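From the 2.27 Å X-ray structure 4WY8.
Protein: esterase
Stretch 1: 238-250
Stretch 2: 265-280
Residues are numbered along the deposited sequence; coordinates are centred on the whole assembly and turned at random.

Stretch 1 (238-250) CPLKASIDDLRVL
Stretch 2 (265-280) EEGEAYARKLIEAGND

Stretch 2 is helical through Glu276, with i to i+4 backbone bonds of 2.9 to 3.0 Å from Ala269 N to Glu265 O through Ala277 N to Lys273 O. Stretch 1 follows it in the same direction: CA atoms of Leu240 and Tyr270 lie 5.4 Å apart, those of Arg248 and Ala277 4.9 Å, those of Val249 and Asn279 6.4 Å. After Cys238 in loop conformation comes a 3-10 segment, 239-241, and a weakly bonded helix near 244-247 follows, capped by Ser243 OG, which accepts from Asp246 N at 3.1 Å. Together the stretches bury 785 Å².

At the start of the contact, Leu240 (chi1 t, chi2 p) sets CD2 4.0 Å from Glu266 CB and CD1 3.9 Å from Ala269 CB. Tyr270 (chi1 t, chi2 64°) brings CE1 to 3.7 Å from Pro239 CB and 4.0 Å from Leu247 CD1. Lys273, whose CA-to-CB bond points toward stretch 1, has chi1 m and an extended t, t, t chain, and its ammonium donates to two carbonyls: NZ to Leu240 O, 2.7 Å, and NZ to Ala242 O, 2.8 Å. These bonds tie down the 3-10 segment and its exit. Leu274 (m, t) places CD2 3.8 Å from Leu250 CD1, also m, t.

Ala277 is the first residue to leave helical phi/psi (-77/7). Its small CB lies 3.8 Å from Ile244 CG2 and 4.1 Å from Leu247 CB, while its CA lies over one face of the Arg248 guanidinium. Gly278 turns the chain with positive phi (78/21). Asn279 (chi1 m, chi2 -65°) then uses both ends of its amide: ND2 donates to Leu247 O (2.8 Å, 166°), and OD1 accepts from Leu250 N (2.8 Å, 148°). Water 1 bridges Ala277 O (2.6 Å) and Val249 N (3.3 Å); water 2 links Leu250 O (2.8 Å) to Asp280 N (2.9 Å).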

# COMPACT_ATOMS: atom_id res chain seq x y z
N CYS A 238 17.88 2.18 18.58
CA CYS A 238 16.44 2.42 18.62
C CYS A 238 16.18 3.80 18.02
O CYS A 238 16.17 4.80 18.73
CB CYS A 238 15.91 2.35 20.04
SG CYS A 238 16.28 0.78 20.90
N PRO A 239 15.99 3.85 16.70
CA PRO A 239 15.82 5.15 16.03
C PRO A 239 14.55 5.89 16.43
O PRO A 239 14.46 7.08 16.14
CB PRO A 239 15.78 4.77 14.54
CG PRO A 239 15.42 3.29 14.51
CD PRO A 239 16.04 2.72 15.76
N LEU A 240 13.61 5.24 17.09
CA LEU A 240 12.41 5.93 17.57
C LEU A 240 12.71 6.93 18.68
O LEU A 240 11.95 7.88 18.91
CB LEU A 240 11.37 4.93 18.06
CG LEU A 240 10.00 5.47 18.49
CD1 LEU A 240 9.31 6.30 17.38
CD2 LEU A 240 9.13 4.32 18.96
N LYS A 241 13.82 6.72 19.37
CA LYS A 241 14.23 7.62 20.46
C LYS A 241 14.88 8.89 19.90
O LYS A 241 15.19 9.81 20.65
CB LYS A 241 15.21 6.91 21.41
CG LYS A 241 14.73 5.58 22.01
CD LYS A 241 15.77 5.07 23.05
CE LYS A 241 15.50 3.63 23.51
NZ LYS A 241 14.11 3.46 24.04
N ALA A 242 15.12 8.93 18.59
CA ALA A 242 15.75 10.10 17.98
C ALA A 242 14.84 11.32 18.08
O ALA A 242 13.62 11.21 18.10
CB ALA A 242 16.10 9.83 16.52
N SER A 243 15.45 12.50 18.14
CA SER A 243 14.68 13.73 18.10
C SER A 243 14.28 14.03 16.66
O SER A 243 14.88 13.50 15.71
CB SER A 243 15.50 14.89 18.64
OG SER A 243 16.53 15.17 17.72
N ILE A 244 13.29 14.90 16.49
CA ILE A 244 12.84 15.31 15.18
C ILE A 244 13.99 15.90 14.36
O ILE A 244 14.15 15.58 13.17
CB ILE A 244 11.70 16.35 15.31
CG1 ILE A 244 10.57 15.77 16.17
CG2 ILE A 244 11.18 16.76 13.95
CD1 ILE A 244 10.09 14.39 15.67
N ASP A 245 14.82 16.72 15.00
CA ASP A 245 15.98 17.27 14.30
C ASP A 245 17.00 16.21 13.88
O ASP A 245 17.69 16.37 12.86
CB ASP A 245 16.67 18.34 15.15
CG ASP A 245 16.14 19.74 14.88
OD1 ASP A 245 14.92 19.98 15.06
OD2 ASP A 245 16.94 20.61 14.48
N ASP A 246 17.15 15.16 14.67
CA ASP A 246 18.04 14.07 14.28
C ASP A 246 17.60 13.43 12.95
O ASP A 246 18.42 12.92 12.22
CB ASP A 246 18.08 13.00 15.38
CG ASP A 246 18.95 13.41 16.58
OD1 ASP A 246 19.87 14.24 16.43
OD2 ASP A 246 18.70 12.87 17.68
N LEU A 247 16.29 13.47 12.68
CA LEU A 247 15.68 12.70 11.58
C LEU A 247 15.40 13.54 10.32
O LEU A 247 14.93 13.02 9.30
CB LEU A 247 14.36 12.07 12.06
CG LEU A 247 14.53 11.02 13.16
CD1 LEU A 247 13.17 10.56 13.67
CD2 LEU A 247 15.40 9.88 12.69
N ARG A 248 15.70 14.84 10.39
CA ARG A 248 15.49 15.73 9.25
C ARG A 248 16.39 15.33 8.09
O ARG A 248 17.44 14.72 8.32
CB ARG A 248 15.79 17.17 9.66
CG ARG A 248 14.84 17.69 10.70
CD ARG A 248 14.87 19.19 10.85
NE ARG A 248 13.92 19.60 11.88
CZ ARG A 248 12.65 19.90 11.63
NH1 ARG A 248 12.22 19.85 10.37
NH2 ARG A 248 11.83 20.25 12.61
N VAL A 249 16.00 15.71 6.88
CA VAL A 249 16.75 15.39 5.65
C VAL A 249 17.24 13.93 5.60
O VAL A 249 18.40 13.61 5.39
CB VAL A 249 17.89 16.48 5.44
CG1 VAL A 249 17.46 17.82 6.04
CG2 VAL A 249 19.25 16.11 6.00
N LEU A 250 16.30 13.01 5.79
CA LEU A 250 16.56 11.59 5.54
C LEU A 250 16.01 11.19 4.17
O LEU A 250 15.19 11.92 3.57
CB LEU A 250 15.94 10.73 6.65
CG LEU A 250 16.67 10.80 7.99
CD1 LEU A 250 16.02 9.87 8.99
CD2 LEU A 250 18.14 10.50 7.85
N GLU A 265 3.13 -0.77 16.53
CA GLU A 265 3.03 0.59 17.07
C GLU A 265 4.31 1.40 16.95
O GLU A 265 4.25 2.56 16.58
CB GLU A 265 2.55 0.52 18.52
CG GLU A 265 1.08 0.16 18.58
CD GLU A 265 0.24 1.08 17.70
OE1 GLU A 265 0.38 2.31 17.85
OE2 GLU A 265 -0.54 0.60 16.83
N GLU A 266 5.47 0.79 17.20
CA GLU A 266 6.73 1.53 17.11
C GLU A 266 7.12 1.86 15.65
O GLU A 266 7.74 2.90 15.40
CB GLU A 266 7.84 0.74 17.80
CG GLU A 266 8.12 -0.62 17.19
CD GLU A 266 8.95 -1.50 18.11
OE1 GLU A 266 8.36 -2.01 19.10
OE2 GLU A 266 10.17 -1.70 17.85
N GLY A 267 6.76 0.99 14.71
CA GLY A 267 6.98 1.25 13.29
C GLY A 267 6.13 2.42 12.83
O GLY A 267 6.62 3.34 12.14
N GLU A 268 4.85 2.38 13.20
CA GLU A 268 3.98 3.51 12.85
C GLU A 268 4.38 4.83 13.55
O GLU A 268 4.40 5.90 12.91
CB GLU A 268 2.51 3.13 13.13
CG GLU A 268 2.07 1.98 12.20
CD GLU A 268 0.58 1.65 12.22
OE1 GLU A 268 -0.19 2.30 12.95
OE2 GLU A 268 0.18 0.73 11.45
N ALA A 269 4.78 4.77 14.82
CA ALA A 269 5.28 5.97 15.51
C ALA A 269 6.57 6.51 14.87
O ALA A 269 6.78 7.74 14.81
CB ALA A 269 5.50 5.69 16.99
N TYR A 270 7.43 5.62 14.39
CA TYR A 270 8.64 6.07 13.70
C TYR A 270 8.27 6.75 12.40
O TYR A 270 8.87 7.78 12.03
CB TYR A 270 9.61 4.91 13.44
CG TYR A 270 10.93 5.37 12.82
CD1 TYR A 270 11.80 6.20 13.52
CD2 TYR A 270 11.32 4.94 11.55
CE1 TYR A 270 13.00 6.63 12.98
CE2 TYR A 270 12.54 5.36 10.99
CZ TYR A 270 13.37 6.21 11.72
OH TYR A 270 14.58 6.65 11.22
N ALA A 271 7.27 6.21 11.71
CA ALA A 271 6.78 6.91 10.51
C ALA A 271 6.23 8.33 10.83
O ALA A 271 6.51 9.31 10.10
CB ALA A 271 5.74 6.09 9.81
N ARG A 272 5.43 8.43 11.89
CA ARG A 272 4.95 9.77 12.32
C ARG A 272 6.10 10.73 12.62
O ARG A 272 6.08 11.87 12.16
CB ARG A 272 4.06 9.65 13.55
CG ARG A 272 2.74 9.00 13.25
CD ARG A 272 1.76 9.13 14.40
NE ARG A 272 0.66 8.19 14.17
CZ ARG A 272 0.65 6.95 14.63
NH1 ARG A 272 1.67 6.52 15.38
NH2 ARG A 272 -0.37 6.14 14.36
N LYS A 273 7.13 10.27 13.34
CA LYS A 273 8.31 11.12 13.56
C LYS A 273 8.99 11.54 12.24
O LYS A 273 9.46 12.69 12.11
CB LYS A 273 9.34 10.43 14.44
CG LYS A 273 8.98 10.40 15.93
CD LYS A 273 10.25 10.31 16.80
CE LYS A 273 9.89 10.33 18.29
NZ LYS A 273 11.12 10.40 19.15
N LEU A 274 9.09 10.62 11.29
CA LEU A 274 9.71 10.99 10.01
C LEU A 274 8.89 12.05 9.29
O LEU A 274 9.45 12.93 8.64
CB LEU A 274 9.90 9.77 9.10
CG LEU A 274 10.93 8.71 9.53
CD1 LEU A 274 10.92 7.54 8.53
CD2 LEU A 274 12.30 9.33 9.59
N ILE A 275 7.57 11.96 9.40
CA ILE A 275 6.69 12.97 8.83
C ILE A 275 6.87 14.33 9.54
O ILE A 275 7.08 15.34 8.86
CB ILE A 275 5.20 12.53 8.91
CG1 ILE A 275 4.96 11.30 8.04
CG2 ILE A 275 4.25 13.66 8.49
CD1 ILE A 275 3.58 10.66 8.24
N GLU A 276 6.85 14.35 10.88
CA GLU A 276 7.12 15.60 11.61
C GLU A 276 8.42 16.25 11.16
O GLU A 276 8.50 17.47 11.06
CB GLU A 276 7.22 15.39 13.13
CG GLU A 276 5.93 15.57 13.90
CD GLU A 276 6.17 15.73 15.39
OE1 GLU A 276 5.86 14.78 16.15
OE2 GLU A 276 6.63 16.82 15.81
N ALA A 277 9.43 15.43 10.88
CA ALA A 277 10.73 15.94 10.47
C ALA A 277 10.77 16.42 9.01
O ALA A 277 11.85 16.70 8.48
CB ALA A 277 11.76 14.89 10.71
N GLY A 278 9.62 16.46 8.34
CA GLY A 278 9.55 17.02 7.00
C GLY A 278 10.06 16.10 5.89
O GLY A 278 10.43 16.55 4.80
N ASN A 279 10.09 14.80 6.17
CA ASN A 279 10.57 13.88 5.15
C ASN A 279 9.46 13.47 4.20
O ASN A 279 8.29 13.66 4.50
CB ASN A 279 11.22 12.67 5.80
CG ASN A 279 12.55 13.01 6.46
OD1 ASN A 279 13.52 13.39 5.77
ND2 ASN A 279 12.62 12.87 7.79
N ASP A 280 9.83 12.95 3.03
CA ASP A 280 8.89 12.32 2.08
C ASP A 280 8.59 10.87 2.54
O ASP A 280 9.36 9.94 2.26
CB ASP A 280 9.50 12.33 0.67
CG ASP A 280 8.56 11.75 -0.40
OD1 ASP A 280 7.46 11.24 -0.08
OD2 ASP A 280 8.96 11.79 -1.60
O HOH W 1 13.13 17.21 6.33
O HOH W 2 12.65 12.61 2.59